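Pyruvate kinase (Pseudomonas aeruginosa, PDB 6QXL) probably catalyses the last step of glycolysis, in which phosphoenolpyruvate and ADP are converted to pyruvate and ATP. Local coordinates at residues A[249-252]-A[253-257]; A[261-264]-A[265-269]; A[424-428]-A[429-433]. All blocks are in the same frame, centred on the assembly; numbering follows the deposited sequence.

Interaction 1: A[249-252]-A[253-257]; sequences GDLG and VEIGD. With MG (magnesium ion), chain N.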
ATOM      1  N   GLY A 249       0.360  -9.192  34.480  1.00 38.64           N
ATOM      2  CA  GLY A 249       0.277 -10.157  35.575  1.00 35.70           C
ATOM      3  C   GLY A 249      -1.137 -10.722  35.712  1.00 37.02           C
ATOM      4  O   GLY A 249      -1.395 -11.884  35.397  1.00 36.56           O
ATOM      5  N   ASP A 250      -2.066  -9.899  36.140  1.00 33.97           N
ATOM      6  CA  ASP A 250      -3.422 -10.377  36.322  1.00 35.66           C
ATOM      7  C   ASP A 250      -4.084 -10.748  35.000  1.00 38.71           C
ATOM      8  O   ASP A 250      -4.831 -11.737  34.943  1.00 39.15           O
ATOM      9  CB  ASP A 250      -4.280  -9.376  37.093  1.00 42.81           C
ATOM     10  CG  ASP A 250      -3.975  -9.379  38.582  1.00 51.49           C
ATOM     11  OD1 ASP A 250      -4.047 -10.475  39.176  1.00 58.29           O
ATOM     12  OD2 ASP A 250      -3.721  -8.283  39.153  1.00 55.01           O
ATOM     13  N   LEU A 251      -3.795 -10.001  33.933  1.00 40.80           N
ATOM     14  CA  LEU A 251      -4.405 -10.292  32.644  1.00 37.43           C
ATOM     15  C   LEU A 251      -4.000 -11.673  32.144  1.00 36.82           C
ATOM     16  O   LEU A 251      -4.831 -12.422  31.624  1.00 36.41           O
ATOM     17  CB  LEU A 251      -4.050  -9.224  31.614  1.00 38.81           C
ATOM     18  CG  LEU A 251      -4.721  -9.355  30.239  1.00 38.12           C
ATOM     19  CD1 LEU A 251      -6.237  -9.224  30.280  1.00 37.46           C
ATOM     20  CD2 LEU A 251      -4.145  -8.286  29.338  1.00 38.75           C
ATOM     21  N   GLY A 252      -2.722 -12.015  32.316  1.00 38.08           N
ATOM     22  CA  GLY A 252      -2.222 -13.316  31.878  1.00 36.24           C
ATOM     23  C   GLY A 252      -2.891 -14.468  32.619  1.00 35.18           C
ATOM     24  O   GLY A 252      -3.174 -15.495  32.041  1.00 30.91           O
ATOM     25  N   VAL A 253      -3.152 -14.288  33.906  1.00 37.38           N
ATOM     26  CA  VAL A 253      -3.885 -15.280  34.661  1.00 36.31           C
ATOM     27  C   VAL A 253      -5.294 -15.447  34.085  1.00 37.57           C
ATOM     28  O   VAL A 253      -5.777 -16.569  33.902  1.00 40.82           O
ATOM     29  CB  VAL A 253      -3.935 -14.907  36.146  1.00 35.92           C
ATOM     30  CG1 VAL A 253      -4.913 -15.798  36.898  1.00 37.68           C
ATOM     31  CG2 VAL A 253      -2.571 -15.014  36.783  1.00 34.85           C
ATOM     32  N   GLU A 254      -5.951 -14.328  33.779  1.00 40.41           N
ATOM     33  CA  GLU A 254      -7.347 -14.373  33.355  1.00 44.58           C
ATOM     34  C   GLU A 254      -7.535 -14.941  31.905  1.00 40.95           C
ATOM     35  O   GLU A 254      -8.514 -15.574  31.669  1.00 40.05           O
ATOM     36  CB  GLU A 254      -8.000 -12.996  33.550  1.00 46.34           C
ATOM     37  CG  GLU A 254      -8.551 -13.085  35.072  1.00 45.45           C
ATOM     38  CD  GLU A 254      -9.631 -12.211  35.368  1.00 49.29           C
ATOM     39  OE1 GLU A 254      -9.753 -11.651  36.451  1.00 54.46           O
ATOM     40  OE2 GLU A 254     -10.529 -11.960  34.522  1.00 48.27           O
ATOM     41  N   ILE A 255      -6.641 -14.599  31.005  1.00 40.51           N
ATOM     42  CA  ILE A 255      -6.796 -15.049  29.609  1.00 37.50           C
ATOM     43  C   ILE A 255      -5.742 -16.036  29.134  1.00 34.98           C
ATOM     44  O   ILE A 255      -5.852 -16.533  28.033  1.00 36.52           O
ATOM     45  CB  ILE A 255      -6.842 -13.860  28.617  1.00 37.53           C
ATOM     46  CG1 ILE A 255      -5.492 -13.149  28.536  1.00 36.65           C
ATOM     47  CG2 ILE A 255      -7.912 -12.891  29.028  1.00 35.34           C
ATOM     48  CD1 ILE A 255      -5.428 -12.045  27.499  1.00 40.68           C
ATOM     49  N   GLY A 256      -4.726 -16.283  29.952  1.00 35.33           N
ATOM     50  CA  GLY A 256      -3.614 -17.178  29.587  1.00 36.83           C
ATOM     51  C   GLY A 256      -2.436 -16.455  28.965  1.00 40.33           C
ATOM     52  O   GLY A 256      -2.602 -15.593  28.115  1.00 42.42           O
ATOM     53  N   ASP A 257      -1.234 -16.781  29.400  1.00 45.40           N
ATOM     54  CA  ASP A 257      -0.051 -16.073  28.907  1.00 48.29           C
ATOM     55  C   ASP A 257       0.139 -16.175  27.379  1.00 45.80           C
ATOM     56  O   ASP A 257       0.639 -15.264  26.756  1.00 46.28           O
ATOM     57  CB  ASP A 257       1.195 -16.343  29.741  1.00 54.76           C
ATOM     58  CG  ASP A 257       1.591 -17.812  29.799  1.00 64.58           C
ATOM     59  OD1 ASP A 257       1.118 -18.597  28.941  1.00 83.60           O
ATOM     60  OD2 ASP A 257       2.381 -18.200  30.726  1.00 64.06           O
TER
HETATM   61 MG    MG N 502      -2.645  -6.366  38.648  1.00 49.22          MG
HETATM   62  O   HOH W   1      -1.244  -7.655  40.387  1.00 61.79           O
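L251 and I255, one helical turn apart, make the apolar contact here: CG of L251 lies 3.9 Å from CD1 of I255, the two side chains meeting obliquely. I255 has CG1 set between its backbone N and carbonyl carbon (chi1 68°), which brings CG1 within 3.2 Å of L251 O and carries CD1 back over the leucine. Helix 260-273 covers this face through L260 and I263.

The backbone bonds are those of a short helix. I255 N to L251 O, at 2.9 Å, runs nearly along the C=O axis; E254 N to D250 O is somewhat longer, at 3.1 Å. The bonds at either end, V253 N to G249 O and G256 N to G252 O, are weak, and G256, with positive phi, leaves the helix. The buried E254 carboxylate leads away from this turn to a salt bridge with R224 and hydrogen bonds with A225 N and N161.

At the other end D250 OD2 binds magnesium at 2.3 Å, and a water lies 2.6 Å from the same magnesium. E223 is a further ligand of the metal, while the backbone N atoms of G249 and D250 hold a bound malonate. A helix start receiving an anion beside a carboxylate-held magnesium belongs to the pyruvate kinase active site, after strand 243-247 of the barrel.

Interaction 2: A[261-264]-A[265-269]; sequences VGIQ and KKIIL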
ATOM      1  N   VAL A 261       0.534 -11.622  23.793  1.00 39.29           N
ATOM      2  CA  VAL A 261       1.219 -10.879  22.754  1.00 39.54           C
ATOM      3  C   VAL A 261       0.262 -10.117  21.848  1.00 38.58           C
ATOM      4  O   VAL A 261       0.486  -8.943  21.550  1.00 43.30           O
ATOM      5  CB  VAL A 261       2.137 -11.793  21.914  1.00 44.04           C
ATOM      6  CG1 VAL A 261       1.340 -12.798  21.063  1.00 42.65           C
ATOM      7  CG2 VAL A 261       3.073 -10.957  21.065  1.00 46.53           C
ATOM      8  N   GLY A 262      -0.820 -10.769  21.442  1.00 40.91           N
ATOM      9  CA  GLY A 262      -1.780 -10.159  20.540  1.00 39.66           C
ATOM     10  C   GLY A 262      -2.574  -9.063  21.222  1.00 38.86           C
ATOM     11  O   GLY A 262      -2.851  -8.023  20.608  1.00 40.80           O
ATOM     12  N   ILE A 263      -2.918  -9.292  22.480  1.00 37.78           N
ATOM     13  CA  ILE A 263      -3.737  -8.365  23.226  1.00 41.71           C
ATOM     14  C   ILE A 263      -2.916  -7.123  23.648  1.00 40.11           C
ATOM     15  O   ILE A 263      -3.422  -6.003  23.591  1.00 36.56           O
ATOM     16  CB  ILE A 263      -4.419  -9.053  24.426  1.00 45.40           C
ATOM     17  CG1 ILE A 263      -5.551  -9.961  23.960  1.00 55.26           C
ATOM     18  CG2 ILE A 263      -4.967  -8.077  25.460  1.00 47.75           C
ATOM     19  CD1 ILE A 263      -5.199 -11.397  23.637  1.00 61.97           C
ATOM     20  N   GLN A 264      -1.657  -7.314  24.039  1.00 38.51           N
ATOM     21  CA  GLN A 264      -0.814  -6.175  24.316  1.00 37.50           C
ATOM     22  C   GLN A 264      -0.803  -5.227  23.123  1.00 35.37           C
ATOM     23  O   GLN A 264      -0.991  -4.018  23.269  1.00 36.09           O
ATOM     24  CB  GLN A 264       0.618  -6.579  24.674  1.00 40.11           C
ATOM     25  CG  GLN A 264       1.527  -5.384  24.952  1.00 38.49           C
ATOM     26  CD  GLN A 264       2.953  -5.785  25.266  1.00 37.09           C
ATOM     27  OE1 GLN A 264       3.210  -6.566  26.160  1.00 44.12           O
ATOM     28  NE2 GLN A 264       3.901  -5.202  24.555  1.00 39.58           N
ATOM     29  N   LYS A 265      -0.623  -5.788  21.933  1.00 35.13           N
ATOM     30  CA  LYS A 265      -0.562  -4.969  20.733  1.00 32.78           C
ATOM     31  C   LYS A 265      -1.896  -4.307  20.426  1.00 33.15           C
ATOM     32  O   LYS A 265      -1.918  -3.125  20.039  1.00 35.60           O
ATOM     33  CB  LYS A 265      -0.040  -5.774  19.554  1.00 30.92           C
ATOM     34  CG  LYS A 265       1.481  -5.909  19.571  1.00 31.48           C
ATOM     35  CD  LYS A 265       1.987  -7.152  18.875  1.00 36.68           C
ATOM     36  CE  LYS A 265       3.457  -7.037  18.399  1.00 37.54           C
ATOM     37  NZ  LYS A 265       4.470  -7.020  19.508  1.00 34.31           N
ATOM     38  N   LYS A 266      -2.994  -5.029  20.638  1.00 34.17           N
ATOM     39  CA  LYS A 266      -4.297  -4.456  20.391  1.00 38.12           C
ATOM     40  C   LYS A 266      -4.592  -3.308  21.344  1.00 39.31           C
ATOM     41  O   LYS A 266      -5.008  -2.226  20.917  1.00 39.31           O
ATOM     42  CB  LYS A 266      -5.395  -5.534  20.476  1.00 40.95           C
ATOM     43  CG  LYS A 266      -6.795  -5.020  20.114  1.00 47.06           C
ATOM     44  CD  LYS A 266      -7.611  -5.946  19.141  1.00 53.54           C
ATOM     45  CE  LYS A 266      -8.303  -7.142  19.747  1.00 56.41           C
ATOM     46  NZ  LYS A 266      -9.207  -7.613  18.683  1.00 63.24           N
ATOM     47  N   ILE A 267      -4.325  -3.520  22.628  1.00 37.41           N
ATOM     48  CA  ILE A 267      -4.611  -2.499  23.625  1.00 35.02           C
ATOM     49  C   ILE A 267      -3.843  -1.209  23.301  1.00 32.24           C
ATOM     50  O   ILE A 267      -4.412  -0.128  23.316  1.00 27.54           O
ATOM     51  CB  ILE A 267      -4.258  -2.984  25.033  1.00 35.92           C
ATOM     52  CG1 ILE A 267      -5.173  -4.122  25.473  1.00 37.74           C
ATOM     53  CG2 ILE A 267      -4.360  -1.837  26.027  1.00 35.71           C
ATOM     54  CD1 ILE A 267      -4.617  -4.939  26.621  1.00 37.38           C
ATOM     55  N   ILE A 268      -2.555  -1.330  23.004  1.00 31.71           N
ATOM     56  CA  ILE A 268      -1.748  -0.157  22.721  1.00 29.96           C
ATOM     57  C   ILE A 268      -2.316   0.585  21.521  1.00 31.60           C
ATOM     58  O   ILE A 268      -2.515   1.800  21.570  1.00 35.62           O
ATOM     59  CB  ILE A 268      -0.285  -0.546  22.480  1.00 30.82           C
ATOM     60  CG1 ILE A 268       0.345  -0.988  23.786  1.00 28.32           C
ATOM     61  CG2 ILE A 268       0.491   0.611  21.879  1.00 32.95           C
ATOM     62  CD1 ILE A 268       1.647  -1.737  23.614  1.00 29.05           C
ATOM     63  N   LEU A 269      -2.600  -0.146  20.452  1.00 35.60           N
ATOM     64  CA  LEU A 269      -3.106   0.470  19.239  1.00 34.59           C
ATOM     65  C   LEU A 269      -4.473   1.129  19.459  1.00 34.24           C
ATOM     66  O   LEU A 269      -4.685   2.278  19.078  1.00 34.13           O
ATOM     67  CB  LEU A 269      -3.186  -0.556  18.129  1.00 39.56           C
ATOM     68  CG  LEU A 269      -3.687  -0.038  16.776  1.00 44.38           C
ATOM     69  CD1 LEU A 269      -2.651   0.890  16.108  1.00 45.64           C
ATOM     70  CD2 LEU A 269      -4.054  -1.207  15.879  1.00 39.90           C
TER
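Helix 260-273 is the sixth main helix of the TIM barrel, lying outside strands 243-247 and 277-281, and this contact covers two turns of it. I263 and I267 meet most closely: CG2 of I263, anti to its backbone N, lies 3.4 Å from CD1 of I267. CG1 of I267 also passes 3.2 Å from I263 O, so the isoleucine packs tightly over the carbonyl that its own N-H grips at 2.8 Å with an N-H...O angle of 171°.

One residue on, Q264 and I268 lie side by side and point the same way, CG of Q264 being 3.9 Å from CD1 of I268. Both touch T280 of the barrel. The glutamine chain is extended (chi1 179°, chi2 -178°), which carries its amide past the isoleucine to R248, with a weaker bond to D308.

K265 runs back along the helix, CD 3.6 Å from V261 O; its NZ forms a salt bridge with D308 and a hydrogen bond with N304 of the second subunit. K266, on the exposed side, reaches D231. I267 and I268 turned to the strands, I263 to helix 248-255, and lysines to charged partners make this an amphipathic outer helix of a (beta/alpha)8 barrel, here also at a subunit interface.

Interaction 3: A[424-428]-A[429-433]; sequences IPFDP and AALPA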
ATOM      1  N   ILE A 424       8.148  22.423  29.490  1.00 50.65           N
ATOM      2  CA  ILE A 424       8.840  23.696  29.622  1.00 53.23           C
ATOM      3  C   ILE A 424       7.899  24.653  30.361  1.00 52.18           C
ATOM      4  O   ILE A 424       6.905  25.095  29.787  1.00 43.70           O
ATOM      5  CB  ILE A 424       9.186  24.314  28.263  1.00 54.91           C
ATOM      6  CG1 ILE A 424      10.094  23.388  27.433  1.00 57.16           C
ATOM      7  CG2 ILE A 424       9.830  25.669  28.473  1.00 58.71           C
ATOM      8  CD1 ILE A 424      11.529  23.334  27.847  1.00 57.91           C
ATOM      9  N   PRO A 425       8.210  24.998  31.628  1.00 51.37           N
ATOM     10  CA  PRO A 425       7.315  25.925  32.343  1.00 49.78           C
ATOM     11  C   PRO A 425       7.377  27.314  31.690  1.00 46.92           C
ATOM     12  O   PRO A 425       8.485  27.785  31.322  1.00 41.01           O
ATOM     13  CB  PRO A 425       7.866  25.951  33.768  1.00 49.47           C
ATOM     14  CG  PRO A 425       8.857  24.848  33.833  1.00 50.78           C
ATOM     15  CD  PRO A 425       9.389  24.663  32.434  1.00 53.28           C
ATOM     16  N   PHE A 426       6.201  27.906  31.500  1.00 42.11           N
ATOM     17  CA  PHE A 426       6.064  29.086  30.665  1.00 46.25           C
ATOM     18  C   PHE A 426       4.675  29.663  30.835  1.00 44.73           C
ATOM     19  O   PHE A 426       3.682  28.917  30.883  1.00 49.13           O
ATOM     20  CB  PHE A 426       6.319  28.702  29.211  1.00 53.80           C
ATOM     21  CG  PHE A 426       6.408  29.853  28.253  1.00 56.58           C
ATOM     22  CD1 PHE A 426       5.274  30.261  27.581  1.00 54.05           C
ATOM     23  CD2 PHE A 426       7.649  30.454  27.949  1.00 59.63           C
ATOM     24  CE1 PHE A 426       5.341  31.304  26.653  1.00 52.90           C
ATOM     25  CE2 PHE A 426       7.721  31.459  27.016  1.00 59.97           C
ATOM     26  CZ  PHE A 426       6.586  31.875  26.346  1.00 56.55           C
ATOM     27  N   ASP A 427       4.621  30.993  30.973  1.00 52.37           N
ATOM     28  CA  ASP A 427       3.365  31.715  31.148  1.00 57.81           C
ATOM     29  C   ASP A 427       3.240  32.795  30.088  1.00 60.47           C
ATOM     30  O   ASP A 427       3.714  33.912  30.291  1.00 56.80           O
ATOM     31  CB  ASP A 427       3.240  32.345  32.540  1.00 57.64           C
ATOM     32  CG  ASP A 427       1.817  32.820  32.833  1.00 58.01           C
ATOM     33  OD1 ASP A 427       0.945  32.720  31.923  1.00 56.70           O
ATOM     34  OD2 ASP A 427       1.568  33.284  33.972  1.00 59.55           O
ATOM     35  N   PRO A 428       2.556  32.480  28.971  1.00 64.51           N
ATOM     36  CA  PRO A 428       2.454  33.480  27.915  1.00 68.39           C
ATOM     37  C   PRO A 428       1.587  34.705  28.300  1.00 65.87           C
ATOM     38  O   PRO A 428       1.906  35.819  27.865  1.00 84.03           O
ATOM     39  CB  PRO A 428       1.853  32.686  26.746  1.00 70.73           C
ATOM     40  CG  PRO A 428       1.002  31.665  27.404  1.00 68.25           C
ATOM     41  CD  PRO A 428       1.680  31.323  28.707  1.00 65.93           C
ATOM     42  N   ALA A 429       0.545  34.508  29.111  1.00 64.60           N
ATOM     43  CA  ALA A 429      -0.357  35.605  29.516  1.00 63.76           C
ATOM     44  C   ALA A 429       0.368  36.732  30.266  1.00 69.96           C
ATOM     45  O   ALA A 429       0.001  37.890  30.148  1.00 64.11           O
ATOM     46  CB  ALA A 429      -1.514  35.081  30.368  1.00 59.12           C
ATOM     47  N   ALA A 430       1.428  36.394  30.992  1.00 69.49           N
ATOM     48  CA  ALA A 430       2.195  37.381  31.738  1.00 63.41           C
ATOM     49  C   ALA A 430       3.310  38.011  30.919  1.00 60.62           C
ATOM     50  O   ALA A 430       4.271  38.492  31.486  1.00 59.17           O
ATOM     51  CB  ALA A 430       2.767  36.735  32.995  1.00 61.40           C
ATOM     52  N   LEU A 431       3.177  38.037  29.594  1.00 61.75           N
ATOM     53  CA  LEU A 431       4.164  38.674  28.736  1.00 64.04           C
ATOM     54  C   LEU A 431       3.479  39.612  27.740  1.00 62.63           C
ATOM     55  O   LEU A 431       2.302  39.434  27.430  1.00 60.20           O
ATOM     56  CB  LEU A 431       4.955  37.616  27.975  1.00 66.20           C
ATOM     57  CG  LEU A 431       6.167  37.040  28.745  1.00 70.42           C
ATOM     58  CD1 LEU A 431       6.789  35.871  27.997  1.00 70.94           C
ATOM     59  CD2 LEU A 431       7.254  38.046  29.024  1.00 67.30           C
ATOM     60  N   PRO A 432       4.219  40.597  27.225  1.00 67.69           N
ATOM     61  CA  PRO A 432       3.679  41.376  26.104  1.00 70.65           C
ATOM     62  C   PRO A 432       3.455  40.489  24.866  1.00 65.93           C
ATOM     63  O   PRO A 432       4.419  39.890  24.340  1.00 57.96           O
ATOM     64  CB  PRO A 432       4.759  42.435  25.832  1.00 75.72           C
ATOM     65  CG  PRO A 432       6.019  41.883  26.454  1.00 76.14           C
ATOM     66  CD  PRO A 432       5.574  41.036  27.610  1.00 71.03           C
ATOM     67  N   ALA A 433       2.200  40.408  24.417  1.00 61.59           N
ATOM     68  CA  ALA A 433       1.819  39.532  23.313  1.00 62.89           C
ATOM     69  C   ALA A 433       2.839  39.396  22.180  1.00 64.56           C
ATOM     70  O   ALA A 433       3.126  38.312  21.711  1.00 69.83           O
ATOM     71  CB  ALA A 433       0.457  39.927  22.764  1.00 61.05           C
TER
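The phenyl ring of F426 and the methyl CD1 of L431 approach obliquely, CZ to CD1 at 4.3 Å, a loose apolar contact. The same ring makes a T-shaped stack with Y405 on the neighbouring strand 402-406, and it rests on A439 and A440 of helix 436-446, where L431 also touches A439. The other flat group, the D427 carboxylate, faces two alanines: OD1 lies 3.7 Å from CB of A429, and OD2 3.8 Å from CB of A430. CG of D427 stands anti to the backbone N (chi1 -167°), and this swings the carboxylate forward over the turn that follows.

There OD1 takes a weak, bent hydrogen bond from A429 N at 3.4 Å, an Asx turn. The D427 carbonyl in turn receives a weak bond from A430 N, closing a beta turn over P428 and A429. A second, overlapping turn follows, with L431 N giving its hydrogen to P428 O at 3.1 Å; the donor stands well above the carbonyl plane, 53° out of it. The first has the repeated helical angles of a type III turn, the second is near type I. The ring of P428 packs on Y464, its nearest atoms about 5 Å from the bound glucose 6-phosphate.

Chemically, then, the chain leaving strand 421-425 is bent by two backbone bonds, one of them weak, and a weak bond to the D427 carboxylate, while F426 and L431 settle on helix 436-446. With two of the three bonds weak, P428, whose ring fixes phi, probably contributes to the turn, next to the sugar phosphate pocket of the alpha/beta domain.

How the interactions relate
Interactions 1 and 2 sit on successive helices of the barrel domain and touch directly, the two helices meeting at I263. Both are partly buried and both reach the second subunit. Their polar ends differ: in interaction 1 the helix start meets magnesium and malonate, while E254 and D257 pair with arginines, the latter with R334 of the second subunit; interaction 2 directs its lysines and glutamine to charged partners in its own chain and, for K265, also to N304 of the second subunit. Interaction 3 is a surface contact in the alpha/beta domain, its centre about 48 Å from that of interaction 1 and 40 Å from that of interaction 2. Instead of regular helical bonds it has overlapping turns, and its neighbouring ligand is glucose 6-phosphate.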